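Long-range contacts in transcriptional regulator, MerR family (Bacillus thuringiensis serovar konkukian, PDB 3GPV), which probably binds DNA as a transcription factor of the MerR family, with an N-terminal helix-turn-helix region followed by a long helix: residues 69-74 with 99-103; 16-22 with 54-60. One frame throughout, in Å; residues are numbered along the deposited sequence.

Contact 1. Residues 69-74 with 99-103; sequences LKNTGM and LMKQQ
Gln103 reaches from the long helix 93-128 toward the turn that follows helix 57-70, and its amide meets Thr72. Its CG stands anti to the backbone N (chi1 -172°), and a bend at chi2 then carries the amide across to the turn. Gln103 NE2 donates to Thr72 OG1 at 2.9 Å, with the hydroxyl 15° out of the amide plane, and makes a second, weak bond to Thr72 O at 3.3 Å. Thr72 OG1 is also hydrogen-bonded to Cys68 O in the last turn of helix 57-70, so the hydroxyl joins the end of the helix to the amide.

Over one face of that amide, while Thr72 OG1 meets it near its plane, lies the methyl of Met74, a selenomethionine that runs obliquely across Gln103. Its chain is extended from the backbone, with CG anti to N (chi1 -178°), until a bend at chi3 turns the methyl toward the long helix. There Met74 CE lies 3.5 Å from Gln103 OE1 and also 3.5 Å from Leu99 CD2, the latter closer than usual van der Waals contact. Leu69 crosses the second selenomethionine, Met100, at about a right angle, with Leu69 CD2 3.5 Å from Met100 CE; the same CD2 lies 3.9 Å from Gln103 CG.

The turn is set by a Schellman motif: Met74 N bonds to Leu69 O at 2.9 Å and Gly73, at positive phi, is the C-prime residue. Phe82 of helix 76-88 touches Leu69, Leu99 and Met100, while Ile121 of the second subunit packs on Leu69 and Met100.

The chemistry is thus a buried polar link set among apolar groups. Two acceptors on one threonine, of unequal strength, hold the NE2 end of Gln103, and the methylene part of the same side chain belongs to the hydrophobic packing.

Contact 2. Residues 16-22 with 54-60; sequences YYTIGQV and IFNEEAL
Backbone hydrogen bonds between Tyr17 and Phe55 join the two segments as an antiparallel hydrogen-bonded pair. Phe55 N donates to Tyr17 O at 2.8 Å, almost straight (176°) and in the carbonyl plane. The return bond, from Tyr17 N to Phe55 O, is equally short but more bent (145°), and its donor is tilted from the carbonyl plane. Phe55 O also receives a CA-H...O contact from Tyr16 CA.

Apolar packing divides between two groups. Ile54 lies against Tyr16, with Ile54 CG1 3.4 Å from Tyr16 CB and Ile54 CG2 approaching Tyr16 CD1 obliquely; Tyr16 CG sits between its backbone N and carbonyl carbon (chi1 61°), which sets the ring beside the isoleucine. The other group centres on Phe55. Ile19 CD1 comes in at the ring edge, 3.2 Å from Phe55 CE2, whereas Val22 CB stands over one face, offset toward the rim. Val22 CG2 also touches Leu60 CD2 at 3.5 Å, and Leu60 CD1 meets Tyr17 CD2 with the two side chains at about a right angle. Phe42 adds an edge-to-face ring contact to Phe55.

Capping bonds begin both helices. Thr18 and Gln21 make a capping box: Gln21 N donates to Thr18 OG1 at 3.1 Å and Thr18 N to Gln21 OE1 at 2.9 Å. Asn56 caps the other helix through OD1, which accepts from Ala59 N at 2.7 Å.

Each segment therefore passes from a short strand through an N-cap into a helix. Strand 53-55 lies between 17-18 and 46-47 in a three-stranded antiparallel sheet, consistent with the winged-helix form of the MerR helix-turn-helix domain, in which strands 46-47 and 53-55 form the wing.

How the contacts relate
From the N terminus, strand 17-18 and helix 19-25 come first, and the chain runs through helix 30-38 and strand 46-47 before residues 54-60 return to close the loop of contact 2. Helix 57-70 then leads from this contact to the start of contact 1. The second loop, containing helix 76-88, closes when residues 99-103 meet 69-74. The loops follow in series, neither nesting nor crossing; their contact centres are 23 Å apart and their nearest atoms about 11 Å. Contact 2 joins the N-terminal strand and helix to strand 53-55 and helix 57-70, whereas contact 1 ties the latter's C-terminal end to helix 93-128.

Contact 1. Residues 69-74 with 99-103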
loop_
_atom_site.group_PDB
_atom_site.type_symbol
_atom_site.label_atom_id
_atom_site.label_comp_id
_atom_site.label_asym_id
_atom_site.label_seq_id
_atom_site.Cartn_x
_atom_site.Cartn_y
_atom_site.Cartn_z
ATOM N N LEU B 69 3.887 3.866 -10.649
ATOM C CA LEU B 69 4.211 4.831 -9.609
ATOM C C LEU B 69 3.125 4.893 -8.537
ATOM O O LEU B 69 3.413 5.054 -7.354
ATOM C CB LEU B 69 4.414 6.214 -10.239
ATOM C CG LEU B 69 5.593 6.304 -11.214
ATOM C CD1 LEU B 69 5.612 7.643 -11.916
ATOM C CD2 LEU B 69 6.867 6.095 -10.452
ATOM N N LYS B 70 1.873 4.764 -8.952
ATOM C CA LYS B 70 0.771 4.806 -8.007
ATOM C C LYS B 70 0.739 3.534 -7.166
ATOM O O LYS B 70 0.484 3.582 -5.968
ATOM C CB LYS B 70 -0.557 5.003 -8.750
ATOM C CG LYS B 70 -1.812 4.736 -7.933
ATOM C CD LYS B 70 -2.163 3.252 -7.973
ATOM C CE LYS B 70 -3.510 2.947 -7.327
ATOM N NZ LYS B 70 -3.865 1.505 -7.504
ATOM N N ASN B 71 1.006 2.398 -7.796
ATOM C CA ASN B 71 0.999 1.129 -7.082
ATOM C C ASN B 71 2.200 0.963 -6.155
ATOM O O ASN B 71 2.274 -0.003 -5.395
ATOM C CB ASN B 71 0.937 -0.027 -8.077
ATOM C CG ASN B 71 -0.444 -0.189 -8.691
ATOM O OD1 ASN B 71 -0.594 -0.781 -9.757
ATOM N ND2 ASN B 71 -1.455 0.324 -8.014
ATOM N N THR B 72 3.147 1.894 -6.227
ATOM C CA THR B 72 4.314 1.832 -5.364
ATOM C C THR B 72 4.281 2.963 -4.351
ATOM O O THR B 72 5.287 3.276 -3.716
ATOM C CB THR B 72 5.648 1.856 -6.159
ATOM O OG1 THR B 72 5.614 2.877 -7.157
ATOM C CG2 THR B 72 5.883 0.517 -6.824
ATOM N N GLY B 73 3.109 3.579 -4.224
ATOM C CA GLY B 73 2.918 4.637 -3.252
ATOM C C GLY B 73 3.316 6.065 -3.565
ATOM O O GLY B 73 3.340 6.893 -2.646
HETATM N N MSE B 74 3.617 6.393 -4.820
HETATM C CA MSE B 74 3.981 7.778 -5.098
HETATM C C MSE B 74 2.751 8.648 -4.983
HETATM O O MSE B 74 1.697 8.302 -5.493
HETATM C CB MSE B 74 4.606 7.972 -6.486
HETATM C CG MSE B 74 5.007 9.434 -6.680
HETATM SE SE MSE B 74 5.841 9.706 -8.397
HETATM C CE MSE B 74 7.497 8.748 -8.103
ATOM N N LEU B 99 13.601 12.048 -9.962
ATOM C CA LEU B 99 12.357 11.531 -9.390
ATOM C C LEU B 99 12.317 10.005 -9.397
ATOM O O LEU B 99 11.922 9.381 -8.426
ATOM C CB LEU B 99 11.144 12.065 -10.162
ATOM C CG LEU B 99 9.917 12.454 -9.327
ATOM C CD1 LEU B 99 8.702 12.545 -10.223
ATOM C CD2 LEU B 99 9.676 11.433 -8.223
HETATM N N MSE B 100 12.742 9.416 -10.507
HETATM C CA MSE B 100 12.750 7.966 -10.628
HETATM C C MSE B 100 13.746 7.357 -9.664
HETATM O O MSE B 100 13.449 6.352 -9.027
HETATM C CB MSE B 100 13.082 7.526 -12.064
HETATM C CG MSE B 100 11.962 7.756 -13.037
HETATM SE SE MSE B 100 10.358 6.717 -12.599
HETATM C CE MSE B 100 9.322 8.178 -11.900
ATOM N N LYS B 101 14.921 7.976 -9.556
ATOM C CA LYS B 101 15.949 7.456 -8.672
ATOM C C LYS B 101 15.450 7.465 -7.239
ATOM O O LYS B 101 15.693 6.526 -6.494
ATOM C CB LYS B 101 17.253 8.250 -8.827
ATOM C CG LYS B 101 17.960 7.963 -10.154
ATOM C CD LYS B 101 19.286 8.696 -10.283
ATOM C CE LYS B 101 20.311 8.165 -9.298
ATOM N NZ LYS B 101 21.620 8.877 -9.399
ATOM N N GLN B 102 14.725 8.502 -6.849
ATOM C CA GLN B 102 14.206 8.538 -5.490
ATOM C C GLN B 102 13.147 7.445 -5.318
ATOM O O GLN B 102 13.103 6.748 -4.297
ATOM C CB GLN B 102 13.607 9.910 -5.177
ATOM C CG GLN B 102 14.604 11.050 -5.328
ATOM C CD GLN B 102 14.011 12.402 -4.974
ATOM O OE1 GLN B 102 12.949 12.771 -5.468
ATOM N NE2 GLN B 102 14.703 13.153 -4.117
ATOM N N GLN B 103 12.294 7.290 -6.319
ATOM C CA GLN B 103 11.254 6.268 -6.233
ATOM C C GLN B 103 11.880 4.881 -6.131
ATOM O O GLN B 103 11.409 4.033 -5.377
ATOM C CB GLN B 103 10.324 6.340 -7.446
ATOM C CG GLN B 103 9.100 5.434 -7.335
ATOM C CD GLN B 103 8.246 5.724 -6.109
ATOM O OE1 GLN B 103 8.445 6.710 -5.411
ATOM N NE2 GLN B 103 7.279 4.861 -5.853
#

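Contact 2. Residues 16-22 with 54-60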
loop_
_atom_site.group_PDB
_atom_site.type_symbol
_atom_site.label_atom_id
_atom_site.label_comp_id
_atom_site.label_asym_id
_atom_site.label_seq_id
_atom_site.Cartn_x
_atom_site.Cartn_y
_atom_site.Cartn_z
ATOM N N TYR B 16 -5.971 3.424 -32.006
ATOM C CA TYR B 16 -6.219 3.940 -30.684
ATOM C C TYR B 16 -7.173 2.983 -29.959
ATOM O O TYR B 16 -7.779 2.062 -30.539
ATOM C CB TYR B 16 -6.835 5.312 -30.805
ATOM C CG TYR B 16 -8.141 5.213 -31.535
ATOM C CD1 TYR B 16 -9.340 5.016 -30.835
ATOM C CD2 TYR B 16 -8.198 5.347 -32.931
ATOM C CE1 TYR B 16 -10.592 4.964 -31.515
ATOM C CE2 TYR B 16 -9.422 5.288 -33.617
ATOM C CZ TYR B 16 -10.625 5.107 -32.909
ATOM O OH TYR B 16 -11.844 5.096 -33.592
ATOM N N TYR B 17 -7.271 3.221 -28.663
ATOM C CA TYR B 17 -8.099 2.427 -27.785
ATOM C C TYR B 17 -8.915 3.336 -26.886
ATOM O O TYR B 17 -8.453 4.383 -26.447
ATOM C CB TYR B 17 -7.197 1.505 -26.970
ATOM C CG TYR B 17 -6.345 0.624 -27.852
ATOM C CD1 TYR B 17 -6.857 -0.556 -28.395
ATOM C CD2 TYR B 17 -5.052 1.003 -28.205
ATOM C CE1 TYR B 17 -6.103 -1.336 -29.271
ATOM C CE2 TYR B 17 -4.294 0.231 -29.080
ATOM C CZ TYR B 17 -4.827 -0.935 -29.608
ATOM O OH TYR B 17 -4.090 -1.699 -30.477
ATOM N N THR B 18 -10.152 2.939 -26.636
ATOM C CA THR B 18 -11.042 3.732 -25.793
ATOM C C THR B 18 -10.739 3.596 -24.295
ATOM O O THR B 18 -10.145 2.610 -23.859
ATOM C CB THR B 18 -12.490 3.326 -26.016
ATOM O OG1 THR B 18 -12.667 1.972 -25.583
ATOM C CG2 THR B 18 -12.846 3.439 -27.484
ATOM N N ILE B 19 -11.154 4.593 -23.518
ATOM C CA ILE B 19 -10.946 4.584 -22.072
ATOM C C ILE B 19 -11.475 3.255 -21.511
ATOM O O ILE B 19 -10.900 2.676 -20.590
ATOM C CB ILE B 19 -11.727 5.727 -21.386
ATOM C CG1 ILE B 19 -11.553 7.046 -22.153
ATOM C CG2 ILE B 19 -11.272 5.876 -19.954
ATOM C CD1 ILE B 19 -10.139 7.569 -22.258
ATOM N N GLY B 20 -12.584 2.788 -22.084
ATOM C CA GLY B 20 -13.194 1.547 -21.652
ATOM C C GLY B 20 -12.392 0.294 -21.947
ATOM O O GLY B 20 -12.332 -0.613 -21.117
ATOM N N GLN B 21 -11.778 0.227 -23.127
ATOM C CA GLN B 21 -10.977 -0.933 -23.491
ATOM C C GLN B 21 -9.700 -0.947 -22.662
ATOM O O GLN B 21 -9.240 -1.998 -22.221
ATOM C CB GLN B 21 -10.628 -0.895 -24.983
ATOM C CG GLN B 21 -11.845 -0.886 -25.895
ATOM C CD GLN B 21 -11.498 -0.628 -27.347
ATOM O OE1 GLN B 21 -10.666 0.221 -27.649
ATOM N NE2 GLN B 21 -12.147 -1.348 -28.254
ATOM N N VAL B 22 -9.130 0.229 -22.451
ATOM C CA VAL B 22 -7.911 0.337 -21.672
ATOM C C VAL B 22 -8.168 -0.123 -20.240
ATOM O O VAL B 22 -7.315 -0.762 -19.628
ATOM C CB VAL B 22 -7.381 1.780 -21.685
ATOM C CG1 VAL B 22 -6.225 1.923 -20.727
ATOM C CG2 VAL B 22 -6.931 2.145 -23.092
ATOM N N ILE B 54 -9.006 9.289 -26.594
ATOM C CA ILE B 54 -8.553 7.908 -26.636
ATOM C C ILE B 54 -7.065 7.744 -26.371
ATOM O O ILE B 54 -6.311 8.718 -26.335
ATOM C CB ILE B 54 -8.856 7.281 -28.014
ATOM C CG1 ILE B 54 -8.061 8.003 -29.108
ATOM C CG2 ILE B 54 -10.342 7.370 -28.314
ATOM C CD1 ILE B 54 -8.452 9.450 -29.337
ATOM N N PHE B 55 -6.658 6.492 -26.218
ATOM C CA PHE B 55 -5.270 6.140 -25.950
ATOM C C PHE B 55 -4.547 5.566 -27.164
ATOM O O PHE B 55 -4.996 4.575 -27.735
ATOM C CB PHE B 55 -5.195 5.081 -24.839
ATOM C CG PHE B 55 -5.552 5.588 -23.476
ATOM C CD1 PHE B 55 -4.555 5.888 -22.547
ATOM C CD2 PHE B 55 -6.880 5.764 -23.113
ATOM C CE1 PHE B 55 -4.882 6.357 -21.276
ATOM C CE2 PHE B 55 -7.216 6.235 -21.840
ATOM C CZ PHE B 55 -6.215 6.530 -20.923
ATOM N N ASN B 56 -3.445 6.190 -27.567
ATOM C CA ASN B 56 -2.637 5.631 -28.644
ATOM C C ASN B 56 -1.555 4.833 -27.905
ATOM O O ASN B 56 -1.539 4.794 -26.673
ATOM C CB ASN B 56 -1.992 6.712 -29.520
ATOM C CG ASN B 56 -1.297 7.787 -28.716
ATOM O OD1 ASN B 56 -0.906 7.568 -27.571
ATOM N ND2 ASN B 56 -1.129 8.964 -29.320
ATOM N N GLU B 57 -0.655 4.201 -28.642
ATOM C CA GLU B 57 0.392 3.395 -28.031
ATOM C C GLU B 57 1.235 4.149 -27.006
ATOM O O GLU B 57 1.606 3.595 -25.974
ATOM C CB GLU B 57 1.297 2.813 -29.117
ATOM C CG GLU B 57 2.133 1.626 -28.657
ATOM C CD GLU B 57 3.005 1.062 -29.765
ATOM O OE1 GLU B 57 3.937 1.768 -30.215
ATOM O OE2 GLU B 57 2.752 -0.086 -30.189
ATOM N N GLU B 58 1.547 5.404 -27.281
ATOM C CA GLU B 58 2.351 6.167 -26.341
ATOM C C GLU B 58 1.558 6.515 -25.077
ATOM O O GLU B 58 2.110 6.539 -23.973
ATOM C CB GLU B 58 2.882 7.446 -26.999
ATOM C CG GLU B 58 3.753 8.270 -26.063
ATOM C CD GLU B 58 4.912 8.949 -26.763
ATOM O OE1 GLU B 58 4.676 9.930 -27.501
ATOM O OE2 GLU B 58 6.063 8.493 -26.578
ATOM N N ALA B 59 0.265 6.772 -25.242
ATOM C CA ALA B 59 -0.582 7.113 -24.112
ATOM C C ALA B 59 -0.621 5.941 -23.138
ATOM O O ALA B 59 -0.651 6.132 -21.931
ATOM C CB ALA B 59 -1.998 7.446 -24.590
ATOM N N LEU B 60 -0.631 4.728 -23.675
ATOM C CA LEU B 60 -0.665 3.535 -22.838
ATOM C C LEU B 60 0.640 3.344 -22.056
ATOM O O LEU B 60 0.615 2.928 -20.896
ATOM C CB LEU B 60 -0.947 2.297 -23.690
ATOM C CG LEU B 60 -2.342 2.232 -24.319
ATOM C CD1 LEU B 60 -2.467 0.982 -25.161
ATOM C CD2 LEU B 60 -3.388 2.240 -23.229
#